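Local structure of protein ygiW (Escherichia coli, 1NNX) at residues Glu48-Ser51 and Tyr55-Lys58; Val40-Asn45 and Val97-Lys102. The protein is of unknown function but adopts the bacterial OB fold (BOF) and is probably a periplasmic protein. One frame throughout, in Å; residues are numbered along the deposited sequence. Where two conformers were deposited one is given.

Contact 1 (Glu48-Ser51 and Tyr55-Lys58); sequences ERIS and YVFK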
# COMPACT_ATOMS: atom_id res chain seq x y z
N GLU A 48 -4.12 0.07 -11.81
CA GLU A 48 -3.23 0.03 -12.98
C GLU A 48 -1.89 -0.50 -12.56
O GLU A 48 -1.43 -0.32 -11.40
CB GLU A 48 -3.12 1.45 -13.56
CG GLU A 48 -2.27 1.60 -14.80
CD GLU A 48 -2.24 3.03 -15.32
OE1 GLU A 48 -2.02 3.99 -14.53
OE2 GLU A 48 -2.41 3.19 -16.55
N ARG A 49 -1.24 -1.22 -13.48
CA ARG A 49 0.12 -1.67 -13.24
C ARG A 49 0.99 -0.67 -14.01
O ARG A 49 0.77 -0.43 -15.21
CB ARG A 49 0.30 -3.09 -13.79
CG ARG A 49 1.73 -3.60 -13.59
CD ARG A 49 1.79 -5.07 -13.91
NE ARG A 49 3.03 -5.66 -13.43
CZ ARG A 49 3.28 -6.97 -13.47
NH1 ARG A 49 2.39 -7.78 -13.97
NH2 ARG A 49 4.40 -7.46 -12.97
N ILE A 50 1.93 -0.03 -13.34
CA ILE A 50 2.77 0.97 -14.01
C ILE A 50 4.11 0.46 -14.54
O ILE A 50 4.65 1.04 -15.48
CB ILE A 50 2.74 2.52 -13.52
CG1 ILE A 50 1.32 3.14 -13.60
CG2 ILE A 50 3.52 3.40 -14.59
CD1 ILE A 50 0.69 3.07 -14.96
N SER A 51 4.62 -0.62 -13.97
CA SER A 51 5.88 -1.19 -14.43
C SER A 51 6.09 -2.45 -13.60
O SER A 51 5.14 -2.93 -12.96
CB SER A 51 7.02 -0.19 -14.18
OG SER A 51 7.15 0.09 -12.80
N TYR A 55 2.43 -0.51 -8.94
CA TYR A 55 1.01 -0.37 -9.22
C TYR A 55 0.42 0.87 -8.67
O TYR A 55 0.98 1.44 -7.76
CB TYR A 55 0.24 -1.57 -8.63
CG TYR A 55 0.68 -2.96 -9.09
CD1 TYR A 55 -0.04 -3.62 -10.10
CD2 TYR A 55 1.81 -3.55 -8.55
CE1 TYR A 55 0.38 -4.91 -10.56
CE2 TYR A 55 2.24 -4.83 -9.00
CZ TYR A 55 1.52 -5.49 -10.00
OH TYR A 55 1.97 -6.72 -10.46
N VAL A 56 -0.72 1.28 -9.23
CA VAL A 56 -1.42 2.45 -8.67
C VAL A 56 -2.58 1.96 -7.79
O VAL A 56 -3.40 1.14 -8.21
CB VAL A 56 -2.02 3.34 -9.78
CG1 VAL A 56 -2.73 4.60 -9.16
CG2 VAL A 56 -0.82 3.89 -10.68
N PHE A 57 -2.59 2.44 -6.55
CA PHE A 57 -3.62 2.08 -5.57
C PHE A 57 -4.48 3.33 -5.32
O PHE A 57 -3.97 4.39 -5.07
CB PHE A 57 -2.91 1.64 -4.30
CG PHE A 57 -3.85 1.24 -3.22
CD1 PHE A 57 -4.39 -0.03 -3.14
CD2 PHE A 57 -4.16 2.16 -2.23
CE1 PHE A 57 -5.23 -0.39 -2.04
CE2 PHE A 57 -4.99 1.80 -1.16
CZ PHE A 57 -5.50 0.52 -1.09
N LYS A 58 -5.80 3.14 -5.36
CA LYS A 58 -6.74 4.26 -5.17
C LYS A 58 -7.77 3.97 -4.10
O LYS A 58 -8.27 2.89 -3.97
CB LYS A 58 -7.42 4.51 -6.52
CG LYS A 58 -8.43 5.65 -6.58
CD LYS A 58 -9.07 5.63 -7.94
CE LYS A 58 -10.02 6.78 -8.19
NZ LYS A 58 -10.42 6.80 -9.63
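Arg49 lies lengthwise beside the ring of Tyr55, and the two side chains run the same way from neighbouring strands. The aliphatic part of the arginine does most of the touching. Arg49 CG comes 3.6 Å from Tyr55 CE1, and CD keeps to the same ring atom. Beyond them the guanidinium passes the phenol oxygen. Tyr55 OH sits over the centre of one guanidinium face, 3.3 Å from Arg49 CZ. The guanidinium and ring planes are 24° apart. Arg49 NE is also near this oxygen, but the angle is too poor for a hydrogen bond.

The arginine gets there because CG stands anti to the backbone N (chi1 178°) and the chain stays extended as far as NE. Arg49 NE makes a weak bond to Ser51 O at 3.5 Å. NH2 has a long, weak ion pair with Asp52. On the other face Glu48 lies alongside Val56, with Glu48 OE1 4.0 Å from Val56 CG2. Ile50 CG1 comes 3.7 Å from the same methyl in one of two conformers, so that contact is less certain.

The segments belong to the beta hairpin of strands 38-51 and 54-59 in the OB fold. Their backbones are joined by Val56 N to Glu48 O, at 2.8 Å and nearly straight at 167°. Arg49 and Tyr55 form an antiparallel non-hydrogen-bonded pair, which sets their side chains next to each other. Ile50 and Ser51 both lie opposite Leu54, a classic beta bulge near the hairpin turn. Trp73 meets the tyrosine ring edge-to-face.

The tyrosine is buried, whereas Arg49, Glu48 and Ile50 are exposed. The arginine lies along part of the tyrosine, mainly with its methylenes. Its guanidinium face meets the phenol oxygen, a contact that is van der Waals and probably electrostatic.

Contact 2 (Val40-Asn45 and Val97-Lys102); sequences VTLRGN and VEIDVK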
# COMPACT_ATOMS: atom_id res chain seq x y z
N VAL A 40 1.66 0.94 7.70
CA VAL A 40 0.27 1.37 7.44
C VAL A 40 -0.56 0.23 6.87
O VAL A 40 -0.03 -0.72 6.27
CB VAL A 40 0.12 2.31 6.09
CG1 VAL A 40 1.17 2.07 5.05
CG2 VAL A 40 -1.14 1.84 5.16
N THR A 41 -1.86 0.33 6.99
CA THR A 41 -2.84 -0.53 6.41
C THR A 41 -3.75 0.40 5.62
O THR A 41 -4.22 1.43 6.12
CB THR A 41 -3.69 -1.27 7.47
OG1 THR A 41 -2.86 -2.07 8.34
CG2 THR A 41 -4.74 -2.10 6.78
N LEU A 42 -4.02 0.09 4.36
CA LEU A 42 -4.91 0.86 3.48
C LEU A 42 -5.93 -0.05 2.85
O LEU A 42 -5.69 -1.29 2.70
CB LEU A 42 -4.08 1.54 2.34
CG LEU A 42 -2.92 2.39 2.84
CD1 LEU A 42 -2.08 2.77 1.57
CD2 LEU A 42 -3.37 3.58 3.56
N ARG A 43 -7.07 0.50 2.45
CA ARG A 43 -8.06 -0.27 1.76
C ARG A 43 -8.49 0.47 0.52
O ARG A 43 -8.68 1.70 0.56
CB ARG A 43 -9.29 -0.55 2.65
CG ARG A 43 -9.00 -1.66 3.64
CD ARG A 43 -10.28 -1.98 4.50
NE ARG A 43 -10.11 -3.19 5.28
CZ ARG A 43 -11.10 -4.05 5.52
NH1 ARG A 43 -12.30 -3.81 5.02
NH2 ARG A 43 -10.90 -5.11 6.28
N GLY A 44 -8.60 -0.24 -0.60
CA GLY A 44 -8.96 0.44 -1.82
C GLY A 44 -8.85 -0.51 -2.96
O GLY A 44 -9.12 -1.70 -2.83
N ASN A 45 -8.50 0.04 -4.10
CA ASN A 45 -8.42 -0.75 -5.32
C ASN A 45 -7.12 -0.55 -6.06
O ASN A 45 -6.57 0.59 -6.13
CB ASN A 45 -9.59 -0.33 -6.23
CG ASN A 45 -10.98 -0.55 -5.55
OD1 ASN A 45 -11.41 0.30 -4.80
ND2 ASN A 45 -11.58 -1.66 -5.75
N VAL A 97 6.79 8.88 -2.92
CA VAL A 97 6.27 8.20 -1.74
C VAL A 97 5.61 6.97 -2.36
O VAL A 97 5.07 7.00 -3.51
CB VAL A 97 5.29 9.07 -0.92
CG1 VAL A 97 4.04 9.41 -1.72
CG2 VAL A 97 4.89 8.31 0.36
N GLU A 98 5.77 5.83 -1.70
CA GLU A 98 5.16 4.61 -2.23
C GLU A 98 4.93 3.75 -0.98
O GLU A 98 5.40 4.03 0.13
CB GLU A 98 6.15 3.70 -3.00
CG GLU A 98 7.29 2.91 -2.17
CD GLU A 98 8.31 2.21 -3.08
OE1 GLU A 98 9.19 1.49 -2.57
OE2 GLU A 98 8.22 2.40 -4.32
N ILE A 99 4.14 2.73 -1.14
CA ILE A 99 3.97 1.75 -0.07
C ILE A 99 4.69 0.46 -0.48
O ILE A 99 4.45 -0.04 -1.60
CB ILE A 99 2.48 1.36 0.15
CG1 ILE A 99 1.62 2.60 0.40
CG2 ILE A 99 2.39 0.37 1.37
CD1 ILE A 99 2.14 3.40 1.60
N ASP A 100 5.56 -0.07 0.38
CA ASP A 100 6.23 -1.38 0.05
C ASP A 100 5.30 -2.39 0.67
O ASP A 100 5.26 -2.49 1.89
CB ASP A 100 7.60 -1.23 0.74
CG ASP A 100 8.50 -0.14 0.07
OD1 ASP A 100 8.34 0.13 -1.14
OD2 ASP A 100 9.36 0.38 0.79
N VAL A 101 4.59 -3.13 -0.16
CA VAL A 101 3.56 -4.02 0.35
C VAL A 101 4.03 -5.36 0.89
O VAL A 101 4.71 -6.13 0.15
CB VAL A 101 2.47 -4.21 -0.74
CG1 VAL A 101 1.41 -5.18 -0.25
CG2 VAL A 101 1.87 -2.82 -1.16
N LYS A 102 3.67 -5.67 2.13
CA LYS A 102 4.02 -7.00 2.69
C LYS A 102 2.90 -8.00 2.52
O LYS A 102 3.13 -9.20 2.50
CB LYS A 102 4.30 -6.90 4.19
CG LYS A 102 5.61 -6.27 4.54
CD LYS A 102 6.78 -7.26 4.14
CE LYS A 102 8.12 -6.83 4.71
NZ LYS A 102 9.24 -7.73 4.18
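Ile99 reaches across the interior to Val40 and Leu42, using a different atom for each. Its terminal methyl CD1 meets Val40 CG1 at 3.8 Å, where the two side chains cross obliquely. Its CG1 meets Leu42 CD1 at 3.9 Å, and this pair approaches tip to tip. Ile99 CG1 is anti to the carbonyl carbon (chi1 -54°), which carries the CG1-CD1 branch toward both partners. Val40 was deposited in two conformers, so the exact place of its methyl is less certain than that of Leu42.

All three side chains are buried, and the packing is wholly apolar. No hydrogen bond joins the two segments. Even the nearest alpha carbons, Val40 CA and Ile99 CA, are 8.4 Å apart, so this is side-chain packing across the core and not strand pairing. The flanks are different. Thr41 turns away from 97-102. Arg43 is exposed and, in one of its two conformers, forms a salt bridge with Glu85. Lys102 is exposed too, at a corner where the chain changes direction.

The centre of the contact lies about 1 Å from the centre of the chain, within an OB-fold domain. Strand 84-93 makes backbone hydrogen bonds to Val40 and Leu42, and its Val90 touches Ile99. Ile64 and Val66 of strand 62-67 also pack on Ile99, and Phe57 of strand 54-59 lies against Leu42.

From the N terminus, the chain passes helix 28-31 and then runs along strand 38-51, which supplies one segment to each contact: 40-45 to contact 2, then 48-51 to contact 1. A short turn leads into strand 54-59, and contact 1 closes this hairpin. The chain goes on through 62-67 and 84-93 before strand 96-106 brings 97-102 back to 40-45. Contact 2 thus closes a long loop, with contact 1 nested inside it. The two also touch directly. Lys58 N probably hydrogen-bonds to Asn45 O, and the Phe57 ring packs against the backbone of Arg43 and Gly44. The surface hairpin is thereby tied to the core.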